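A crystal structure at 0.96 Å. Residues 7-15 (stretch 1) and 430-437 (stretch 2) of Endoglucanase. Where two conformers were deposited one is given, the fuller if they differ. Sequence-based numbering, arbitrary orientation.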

# COMPACT_ATOMS: atom_id res chain seq x y z
N ALA A 7 -11.02 -36.91 6.14
CA ALA A 7 -10.21 -35.92 5.33
C ALA A 7 -11.08 -34.71 4.97
O ALA A 7 -12.26 -34.86 4.64
CB ALA A 7 -9.70 -36.53 4.04
N LYS A 8 -10.45 -33.55 4.93
CA LYS A 8 -11.11 -32.31 4.51
C LYS A 8 -10.94 -32.19 3.02
O LYS A 8 -9.80 -32.21 2.54
CB LYS A 8 -10.47 -31.14 5.26
CG LYS A 8 -11.02 -29.76 4.88
CD LYS A 8 -12.52 -29.64 5.12
CE LYS A 8 -13.00 -28.24 4.79
NZ LYS A 8 -14.46 -28.09 4.86
N VAL A 9 -12.06 -32.01 2.33
CA VAL A 9 -12.12 -31.99 0.85
C VAL A 9 -12.82 -30.73 0.36
O VAL A 9 -13.90 -30.38 0.83
CB VAL A 9 -12.89 -33.21 0.32
CG1 VAL A 9 -12.90 -33.16 -1.17
CG2 VAL A 9 -12.18 -34.51 0.74
N VAL A 10 -12.16 -30.00 -0.53
CA VAL A 10 -12.61 -28.70 -1.01
C VAL A 10 -12.59 -28.70 -2.53
O VAL A 10 -11.61 -29.17 -3.11
CB VAL A 10 -11.68 -27.60 -0.45
CG1 VAL A 10 -12.00 -26.23 -1.05
CG2 VAL A 10 -11.75 -27.60 1.08
N ASP A 11 -13.66 -28.19 -3.14
CA ASP A 11 -13.71 -28.08 -4.58
C ASP A 11 -13.26 -26.68 -5.02
O ASP A 11 -13.71 -25.67 -4.45
CB ASP A 11 -15.13 -28.29 -5.06
CG ASP A 11 -15.64 -29.69 -4.78
OD1 ASP A 11 -14.83 -30.63 -4.81
OD2 ASP A 11 -16.82 -29.87 -4.50
N ILE A 12 -12.40 -26.63 -6.04
CA ILE A 12 -11.95 -25.38 -6.64
C ILE A 12 -12.41 -25.42 -8.11
O ILE A 12 -12.08 -26.36 -8.84
CB ILE A 12 -10.44 -25.21 -6.58
CG1 ILE A 12 -9.80 -25.38 -5.18
CG2 ILE A 12 -10.03 -23.88 -7.24
CD1 ILE A 12 -10.18 -24.34 -4.20
N ARG A 13 -13.17 -24.39 -8.53
CA ARG A 13 -13.70 -24.35 -9.88
C ARG A 13 -13.18 -23.07 -10.55
O ARG A 13 -13.43 -21.97 -10.06
CB ARG A 13 -15.22 -24.32 -9.85
CG ARG A 13 -15.76 -25.58 -9.14
CD ARG A 13 -17.27 -25.70 -9.19
NE ARG A 13 -17.87 -25.34 -10.48
CZ ARG A 13 -18.02 -26.16 -11.52
NH1 ARG A 13 -17.61 -27.43 -11.48
NH2 ARG A 13 -18.59 -25.69 -12.63
N ILE A 14 -12.48 -23.23 -11.66
CA ILE A 14 -11.87 -22.10 -12.39
C ILE A 14 -12.46 -22.05 -13.79
O ILE A 14 -12.67 -23.10 -14.43
CB ILE A 14 -10.35 -22.29 -12.46
CG1 ILE A 14 -9.76 -22.17 -11.06
CG2 ILE A 14 -9.69 -21.30 -13.43
CD1 ILE A 14 -8.34 -22.64 -10.92
N ASP A 15 -12.74 -20.83 -14.28
CA ASP A 15 -13.17 -20.67 -15.68
C ASP A 15 -12.30 -19.58 -16.26
O ASP A 15 -12.44 -18.40 -15.90
CB ASP A 15 -14.63 -20.34 -15.76
CG ASP A 15 -15.14 -20.13 -17.20
OD1 ASP A 15 -14.31 -20.02 -18.11
OD2 ASP A 15 -16.38 -20.08 -17.35
N GLU A 430 -13.25 -20.49 4.44
CA GLU A 430 -12.63 -20.45 5.76
C GLU A 430 -11.32 -21.25 5.79
O GLU A 430 -10.30 -20.78 6.26
CB GLU A 430 -13.61 -20.98 6.79
CG GLU A 430 -13.07 -20.86 8.19
CD GLU A 430 -13.96 -21.51 9.20
OE1 GLU A 430 -14.58 -22.58 8.91
OE2 GLU A 430 -14.09 -20.95 10.31
N VAL A 431 -11.33 -22.46 5.19
CA VAL A 431 -10.15 -23.29 5.24
C VAL A 431 -9.18 -22.98 4.13
O VAL A 431 -8.02 -23.43 4.20
CB VAL A 431 -10.53 -24.81 5.22
CG1 VAL A 431 -10.85 -25.27 3.81
CG2 VAL A 431 -9.44 -25.64 5.81
N SER A 432 -9.60 -22.26 3.09
CA SER A 432 -8.76 -22.05 1.93
C SER A 432 -9.01 -20.74 1.28
O SER A 432 -10.04 -20.10 1.50
CB SER A 432 -8.99 -23.19 0.91
OG SER A 432 -10.27 -23.10 0.28
N SER A 433 -8.04 -20.35 0.45
CA SER A 433 -8.23 -19.31 -0.56
C SER A 433 -7.58 -19.79 -1.85
O SER A 433 -6.59 -20.54 -1.82
CB SER A 433 -7.59 -17.98 -0.17
OG SER A 433 -8.11 -17.55 1.08
N ALA A 434 -8.10 -19.28 -2.98
CA ALA A 434 -7.50 -19.61 -4.25
C ALA A 434 -7.72 -18.44 -5.19
O ALA A 434 -8.82 -17.90 -5.27
CB ALA A 434 -8.09 -20.93 -4.84
N TYR A 435 -6.64 -18.09 -5.91
CA TYR A 435 -6.68 -17.02 -6.89
C TYR A 435 -6.08 -17.53 -8.18
O TYR A 435 -5.06 -18.23 -8.15
CB TYR A 435 -5.84 -15.79 -6.41
CG TYR A 435 -6.30 -15.33 -5.06
CD1 TYR A 435 -7.45 -14.52 -4.94
CD2 TYR A 435 -5.70 -15.76 -3.86
CE1 TYR A 435 -7.95 -14.16 -3.72
CE2 TYR A 435 -6.20 -15.42 -2.63
CZ TYR A 435 -7.34 -14.65 -2.55
OH TYR A 435 -7.94 -14.31 -1.34
N ALA A 436 -6.67 -17.16 -9.33
CA ALA A 436 -6.17 -17.66 -10.60
C ALA A 436 -5.95 -16.46 -11.56
O ALA A 436 -6.65 -15.45 -11.48
CB ALA A 436 -7.14 -18.65 -11.24
N SER A 437 -4.97 -16.66 -12.44
CA SER A 437 -4.69 -15.62 -13.41
C SER A 437 -4.05 -16.24 -14.66
O SER A 437 -3.52 -17.36 -14.67
CB SER A 437 -3.71 -14.59 -12.84
OG SER A 437 -2.48 -15.22 -12.48

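Two strands that run nearly the same way, their N-to-C directions only 19° apart, pack here without a single hydrogen bond between them. In a parallel sheet such neighbours would lie about 4.8 Å apart and be laced together through their peptide groups. The axes of these two approach no closer than 8.7 Å, too far for backbone atoms to meet, and the space between them is filled by side chains. The example illustrates a general principle of face-to-face strand packing: when side chains rather than peptides bridge two strands, the alternation of the extended chain decides which residues take part.

That alternation is plain on both sides. In the first stretch, Lys 8, Val 10, Ile 12 and Ile 14 direct their CA-to-CB bonds toward the partner, while the intervening Val 9 points away and Asp 11, Arg 13 and Asp 15 lie out of reach. The apolar members of the inward set are buried; Val 9, Asp 11 and Arg 13, on alternate positions, are exposed. In the strand of residues 432-437, Ser 432, Ala 434 and Ala 436 face the contact, whereas Ser 433 and Tyr 435 point away and engage hydrogen-bonding partners elsewhere in the structure. Because the chains run in the same sense, residue numbers rise together along the contact, and the alternation makes the step two residues on each side: Val 10 lies nearest Ser 432, Ile 12 nearest Ala 434, and Ile 14 nearest Ala 436. The CA-CA distance falls from 8.2 Å for Val 10 and Ser 432 to 7.7 Å for Ile 12 and Ala 434 and 7.4 Å for Ile 14 and Ala 436, so the backbones draw slightly together along this direction.

Size complementarity governs the two later pairs. Each sets a branched isoleucine against a single methyl group: CD1 of Ile 12 lies 4.1 Å from CB of Ala 434, and CD1 of Ile 14 lies 4.2 Å from CB of Ala 436. Both isoleucines have chi1 near m, but chi2 is m in Ile 12 and t in Ile 14. Different rotamers thus bring the terminal methyl to almost the same distance from an alanine. These are van der Waals contacts, favoured by the removal of apolar surface from water.

At the other end the pattern becomes more varied. Val 431, which precedes the second strand, also turns its side chain toward the contact and has more area covered by the other stretch than any other residue, 51 Å². CG1 of Val 431 lies 3.7 Å from CG2 of Val 10, an apolar pairing, and 3.8 Å from CE of Lys 8. The lysine therefore contributes the aliphatic part of its chain here, while its NZ bonds to a residue just beyond one of the stretches. Val 10 also places CG1 3.8 Å from OG of Ser 432; that hydroxyl likewise finds its hydrogen bond just outside the stretches, so it can rest against a valine methyl without losing that bond. Altogether, the contact buries a modest 275 Å², summed over both sides.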